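Local coordinates for protein tyrocidine synthetase 3 (Brevibacillus brevis, PDB 2JGP) that probably forms peptide bonds in nonribosomal synthesis of the antibiotic tyrocidine, through a condensation domain linked to a peptidyl carrier domain, at residues L173-V178 and V204-I209; T124-G129 and R213-T218. All coordinates share one frame; numbering follows the deposited sequence.

Both interactions belong to one mixed beta-sheet of the condensation domain, and their centres lie about 9 Å apart. Interaction 1 pairs an outermost strand with its inner neighbour in parallel. Interaction 2 pairs two inner strands in antiparallel fashion. Strands 202-210 and 213-220 follow each other in the chain and lie side by side, so backbone bonds between them join the two contacts. Interaction 1 has a more exposed side on segment 173-178, with polar groups among its side chains. Interaction 2 buries more of its residues and is largely aliphatic and aromatic, with a salt bridge at one end. Along the chain, interaction 1 is nested within the loop that interaction 2 closes.

Interaction 1 of 2, residues L173-V178 and V204-I209; sequences LAYSEV and VSLLKI
The carbonyl oxygen of Ala174 accepts a hydrogen bond and a CA-H...O contact from the neighbouring strand. Leu206 N approaches Ala174 O at 2.8 Å, nearly in line with the carbonyl bond. Ser205 CA adds the CA-H...O contact to Ala174 O at 3.2 Å. Leu206 O is held in a similar way, by Ser176 N at 3.0 Å and by a CA-H contact from Tyr175. Three more bonds continue the parallel pairing: Ala174 N to Val204 O, Lys208 N to Ser176 O, and Val178 N to Lys208 O.

On the face of Tyr175, Leu206 and Lys208, Leu173 CD2 packs on Leu206 CB at 3.7 Å. Tyr175 CG lies anti to the backbone N (chi1 -179°). Tyr175 CD1 meets Leu206 CD2 at 4.1 Å, the two side chains crossing at a slant. The hydroxyl reaches across to Lys208, with Tyr175 OH 3.2 Å from Lys208 CD. Tyr175 OH also donates to Glu177 OE2 at 3.1 Å, on the anti side of the carboxylate and 28° out of its plane. Glu177 and Lys208 lie side by side, but their charged atoms do not meet. Arg133 makes a cation-pi contact with the tyrosine ring.

On the face of Ser176 and Leu207, Ser176 CB touches Leu207 CD2 at 3.7 Å. Helix 180-189 packs on Val178 and Ile209. It links the two strands, so the contact is the parallel strand pair of a beta-alpha-beta unit at the edge of a condensation-domain sheet.

Interaction 2 of 2, residues T124-G129 and R213-T218; sequences TMLIEG and RYVLFT
Met125 and Leu216 form a hydrogen-bonded antiparallel pair, with Leu216 N to Met125 O at 2.9 Å and Met125 N to Leu216 O at 3.1 Å. Ile127 and Tyr214 form the next such pair. Its Ile127 N to Tyr214 O bond is 2.8 Å long and almost straight, at 174°. CA-H...O contacts from Thr124, Leu126, Arg213 and Val215 add to the backbone pairing.

The salt bridge between the two strands comes at the Glu128 end. Arg213 NH1 faces Glu128 OE2 at 3.3 Å, and the hydrogen bond within it is weak. The carboxylate lies at the edge of the guanidinium, but the two planes are turned 58° apart. Arg213 NH2 has a second, stronger partner in a salt bridge with Glu180, so the guanidinium is shared between two acids. Leu126 CD2 rests against Arg213 NH1 at 3.6 Å.

The apolar contacts involve both faces of the sheet. Met125 runs alongside Leu216. A bend at the last torsion of Met125 (chi3 57°) puts Met125 CE 3.7 Å from Leu216 CD2. Ile127 CD1 reaches Leu216 CB from across, at 4.1 Å. Thr124 CG2 sits at the edge of the Phe217 ring, 4.0 Å from Phe217 CD1. A polar atom meets the other ring: Gly129 O lies in the plane of the Tyr214 ring, at its edge.

Strand 123-129 is flanked on its far side by strand 447-451, which contributes Leu449 and Cys447 to the Met125 and Ile127 face. Strand 213-220 has strand 202-210 as its other neighbour, and helix 133-146 packs against Leu216 and Thr218.

Interaction 1 of 2, residues L173-V178 and V204-I209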
loop_
_atom_site.group_PDB
_atom_site.type_symbol
_atom_site.label_atom_id
_atom_site.label_comp_id
_atom_site.label_asym_id
_atom_site.label_seq_id
_atom_site.Cartn_x
_atom_site.Cartn_y
_atom_site.Cartn_z
ATOM N N LEU A 173 23.908 -6.425 -18.805
ATOM C CA LEU A 173 23.270 -5.210 -19.306
ATOM C C LEU A 173 23.146 -5.305 -20.823
ATOM O O LEU A 173 24.142 -5.545 -21.509
ATOM C CB LEU A 173 24.126 -3.986 -18.949
ATOM C CG LEU A 173 23.693 -2.586 -19.417
ATOM C CD1 LEU A 173 24.644 -1.531 -18.877
ATOM C CD2 LEU A 173 23.636 -2.469 -20.924
ATOM N N ALA A 174 21.940 -5.092 -21.341
ATOM C CA ALA A 174 21.705 -5.053 -22.787
ATOM C C ALA A 174 21.953 -3.636 -23.303
ATOM O O ALA A 174 21.209 -2.713 -22.973
ATOM C CB ALA A 174 20.288 -5.485 -23.099
ATOM N N TYR A 175 22.998 -3.459 -24.103
ATOM C CA TYR A 175 23.371 -2.137 -24.598
ATOM C C TYR A 175 23.018 -1.974 -26.075
ATOM O O TYR A 175 23.262 -2.874 -26.883
ATOM C CB TYR A 175 24.865 -1.896 -24.386
ATOM C CG TYR A 175 25.335 -0.533 -24.840
ATOM C CD1 TYR A 175 25.044 0.608 -24.097
ATOM C CD2 TYR A 175 26.075 -0.384 -26.008
ATOM C CE1 TYR A 175 25.471 1.860 -24.507
ATOM C CE2 TYR A 175 26.507 0.863 -26.428
ATOM C CZ TYR A 175 26.203 1.983 -25.672
ATOM O OH TYR A 175 26.637 3.224 -26.086
ATOM N N SER A 176 22.434 -0.826 -26.412
ATOM C CA SER A 176 22.111 -0.482 -27.797
ATOM C C SER A 176 22.302 1.013 -28.034
ATOM O O SER A 176 22.275 1.805 -27.092
ATOM C CB SER A 176 20.666 -0.869 -28.131
ATOM O OG SER A 176 20.415 -2.240 -27.877
ATOM N N GLU A 177 22.506 1.383 -29.295
ATOM C CA GLU A 177 22.597 2.780 -29.702
ATOM C C GLU A 177 21.489 3.063 -30.713
ATOM O O GLU A 177 21.465 2.474 -31.793
ATOM C CB GLU A 177 23.972 3.081 -30.303
ATOM C CG GLU A 177 25.133 2.708 -29.385
ATOM C CD GLU A 177 26.472 3.268 -29.833
ATOM O OE1 GLU A 177 26.563 3.807 -30.959
ATOM O OE2 GLU A 177 27.442 3.167 -29.051
ATOM N N VAL A 178 20.570 3.950 -30.348
ATOM C CA VAL A 178 19.390 4.232 -31.161
ATOM C C VAL A 178 19.087 5.723 -31.171
ATOM O O VAL A 178 19.611 6.471 -30.350
ATOM C CB VAL A 178 18.148 3.499 -30.601
ATOM C CG1 VAL A 178 18.365 1.992 -30.602
ATOM C CG2 VAL A 178 17.818 3.993 -29.194
ATOM N N VAL A 204 17.491 -5.239 -17.898
ATOM C CA VAL A 204 17.899 -3.855 -18.061
ATOM C C VAL A 204 18.441 -3.652 -19.472
ATOM O O VAL A 204 19.246 -4.449 -19.956
ATOM C CB VAL A 204 18.970 -3.475 -17.014
ATOM C CG1 VAL A 204 19.360 -1.996 -17.131
ATOM C CG2 VAL A 204 18.460 -3.779 -15.612
ATOM N N SER A 205 17.968 -2.595 -20.131
ATOM C CA SER A 205 18.525 -2.148 -21.401
ATOM C C SER A 205 19.006 -0.708 -21.247
ATOM O O SER A 205 18.268 0.148 -20.756
ATOM C CB SER A 205 17.488 -2.240 -22.520
ATOM O OG SER A 205 17.146 -3.589 -22.799
ATOM N N LEU A 206 20.251 -0.458 -21.644
ATOM C CA LEU A 206 20.789 0.899 -21.711
ATOM C C LEU A 206 20.842 1.327 -23.173
ATOM O O LEU A 206 21.529 0.703 -23.980
ATOM C CB LEU A 206 22.188 0.956 -21.102
ATOM C CG LEU A 206 22.830 2.343 -21.045
ATOM C CD1 LEU A 206 21.958 3.317 -20.256
ATOM C CD2 LEU A 206 24.226 2.259 -20.440
ATOM N N LEU A 207 20.108 2.388 -23.504
ATOM C CA LEU A 207 20.030 2.886 -24.873
ATOM C C LEU A 207 20.697 4.250 -24.959
ATOM O O LEU A 207 20.214 5.210 -24.367
ATOM C CB LEU A 207 18.572 3.007 -25.317
ATOM C CG LEU A 207 17.659 1.813 -25.047
ATOM C CD1 LEU A 207 16.217 2.186 -25.369
ATOM C CD2 LEU A 207 18.110 0.602 -25.854
ATOM N N LYS A 208 21.811 4.316 -25.684
ATOM C CA LYS A 208 22.476 5.579 -25.985
ATOM C C LYS A 208 21.717 6.271 -27.112
ATOM O O LYS A 208 21.670 5.764 -28.236
ATOM C CB LYS A 208 23.926 5.329 -26.398
ATOM C CG LYS A 208 24.721 6.594 -26.718
ATOM C CD LYS A 208 26.223 6.327 -26.670
ATOM C CE LYS A 208 27.045 7.610 -26.720
ATOM N NZ LYS A 208 27.642 7.864 -28.057
ATOM N N ILE A 209 21.110 7.414 -26.796
ATOM C CA ILE A 209 20.323 8.182 -27.768
ATOM C C ILE A 209 21.066 9.418 -28.268
ATOM O O ILE A 209 20.617 10.091 -29.200
ATOM C CB ILE A 209 18.929 8.577 -27.203
ATOM C CG1 ILE A 209 19.047 9.554 -26.026
ATOM C CG2 ILE A 209 18.174 7.333 -26.780
ATOM C CD1 ILE A 209 17.711 10.050 -25.510
#

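Interaction 2 of 2, residues T124-G129 and R213-T218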
loop_
_atom_site.group_PDB
_atom_site.type_symbol
_atom_site.label_atom_id
_atom_site.label_comp_id
_atom_site.label_asym_id
_atom_site.label_seq_id
_atom_site.Cartn_x
_atom_site.Cartn_y
_atom_site.Cartn_z
ATOM N N THR A 124 11.416 3.826 -17.308
ATOM C CA THR A 124 12.417 4.432 -18.173
ATOM C C THR A 124 12.928 5.693 -17.498
ATOM O O THR A 124 12.163 6.417 -16.858
ATOM C CB THR A 124 11.846 4.784 -19.558
ATOM O OG1 THR A 124 10.689 5.616 -19.404
ATOM C CG2 THR A 124 11.462 3.523 -20.312
ATOM N N MET A 125 14.230 5.930 -17.625
ATOM C CA MET A 125 14.875 7.087 -17.021
ATOM C C MET A 125 15.790 7.717 -18.050
ATOM O O MET A 125 16.596 7.019 -18.666
ATOM C CB MET A 125 15.686 6.646 -15.804
ATOM C CG MET A 125 16.357 7.776 -15.047
ATOM S SD MET A 125 16.825 7.259 -13.384
ATOM C CE MET A 125 17.866 5.848 -13.753
ATOM N N LEU A 126 15.645 9.025 -18.250
ATOM C CA LEU A 126 16.562 9.785 -19.097
ATOM C C LEU A 126 17.788 10.175 -18.276
ATOM O O LEU A 126 17.666 10.850 -17.246
ATOM C CB LEU A 126 15.887 11.047 -19.651
ATOM C CG LEU A 126 16.776 11.963 -20.505
ATOM C CD1 LEU A 126 17.273 11.233 -21.751
ATOM C CD2 LEU A 126 16.042 13.241 -20.886
ATOM N N ILE A 127 18.962 9.746 -18.736
ATOM C CA ILE A 127 20.225 10.069 -18.082
ATOM C C ILE A 127 21.036 10.981 -18.993
ATOM O O ILE A 127 21.420 10.581 -20.091
ATOM C CB ILE A 127 21.051 8.806 -17.772
ATOM C CG1 ILE A 127 20.251 7.849 -16.880
ATOM C CG2 ILE A 127 22.372 9.188 -17.098
ATOM C CD1 ILE A 127 20.989 6.568 -16.539
ATOM N N GLU A 128 21.282 12.203 -18.526
ATOM C CA GLU A 128 22.053 13.188 -19.273
ATOM C C GLU A 128 23.361 13.476 -18.544
ATOM O O GLU A 128 23.362 14.048 -17.453
ATOM C CB GLU A 128 21.238 14.469 -19.455
ATOM C CG GLU A 128 20.149 14.340 -20.510
ATOM C CD GLU A 128 19.027 15.349 -20.339
ATOM O OE1 GLU A 128 18.373 15.345 -19.271
ATOM O OE2 GLU A 128 18.786 16.132 -21.280
ATOM N N GLY A 129 24.467 13.064 -19.157
ATOM C CA GLY A 129 25.790 13.170 -18.549
ATOM C C GLY A 129 26.723 12.110 -19.100
ATOM O O GLY A 129 26.403 11.447 -20.086
ATOM N N ARG A 213 23.719 11.273 -23.710
ATOM C CA ARG A 213 22.299 11.085 -23.449
ATOM C C ARG A 213 21.963 9.605 -23.553
ATOM O O ARG A 213 22.264 8.967 -24.562
ATOM C CB ARG A 213 21.444 11.875 -24.443
ATOM C CG ARG A 213 21.754 13.376 -24.526
ATOM C CD ARG A 213 20.499 14.200 -24.297
ATOM N NE ARG A 213 19.458 13.909 -25.280
ATOM C CZ ARG A 213 18.145 13.989 -25.057
ATOM N NH1 ARG A 213 17.660 14.345 -23.871
ATOM N NH2 ARG A 213 17.303 13.699 -26.036
ATOM N N TYR A 214 21.341 9.076 -22.503
ATOM C CA TYR A 214 20.984 7.665 -22.428
ATOM C C TYR A 214 19.569 7.496 -21.883
ATOM O O TYR A 214 19.089 8.328 -21.109
ATOM C CB TYR A 214 21.951 6.921 -21.505
ATOM C CG TYR A 214 23.415 7.037 -21.868
ATOM C CD1 TYR A 214 24.186 8.093 -21.401
ATOM C CD2 TYR A 214 24.034 6.071 -22.656
ATOM C CE1 TYR A 214 25.538 8.199 -21.727
ATOM C CE2 TYR A 214 25.375 6.163 -22.981
ATOM C CZ TYR A 214 26.123 7.229 -22.514
ATOM O OH TYR A 214 27.455 7.318 -22.840
ATOM N N VAL A 215 18.908 6.419 -22.291
ATOM C CA VAL A 215 17.664 5.990 -21.653
ATOM C C VAL A 215 17.901 4.639 -20.998
ATOM O O VAL A 215 18.306 3.690 -21.663
ATOM C CB VAL A 215 16.499 5.878 -22.653
ATOM C CG1 VAL A 215 15.251 5.315 -21.957
ATOM C CG2 VAL A 215 16.208 7.236 -23.264
ATOM N N LEU A 216 17.673 4.569 -19.690
ATOM C CA LEU A 216 17.791 3.316 -18.951
ATOM C C LEU A 216 16.420 2.677 -18.840
ATOM O O LEU A 216 15.528 3.211 -18.182
ATOM C CB LEU A 216 18.365 3.558 -17.553
ATOM C CG LEU A 216 18.685 2.320 -16.708
ATOM C CD1 LEU A 216 19.800 1.498 -17.362
ATOM C CD2 LEU A 216 19.076 2.733 -15.300
ATOM N N PHE A 217 16.256 1.527 -19.484
ATOM C CA PHE A 217 15.021 0.761 -19.389
ATOM C C PHE A 217 15.210 -0.381 -18.402
ATOM O O PHE A 217 16.135 -1.177 -18.545
ATOM C CB PHE A 217 14.627 0.206 -20.760
ATOM C CG PHE A 217 13.509 -0.791 -20.699
ATOM C CD1 PHE A 217 12.188 -0.373 -20.743
ATOM C CD2 PHE A 217 13.779 -2.156 -20.586
ATOM C CE1 PHE A 217 11.146 -1.298 -20.668
ATOM C CE2 PHE A 217 12.742 -3.081 -20.516
ATOM C CZ PHE A 217 11.426 -2.651 -20.555
ATOM N N THR A 218 14.322 -0.467 -17.416
ATOM C CA THR A 218 14.364 -1.531 -16.419
ATOM C C THR A 218 12.982 -2.168 -16.318
ATOM O O THR A 218 11.967 -1.475 -16.371
ATOM C CB THR A 218 14.802 -0.993 -15.040
ATOM O OG1 THR A 218 16.081 -0.345 -15.154
ATOM C CG2 THR A 218 14.896 -2.126 -14.019
#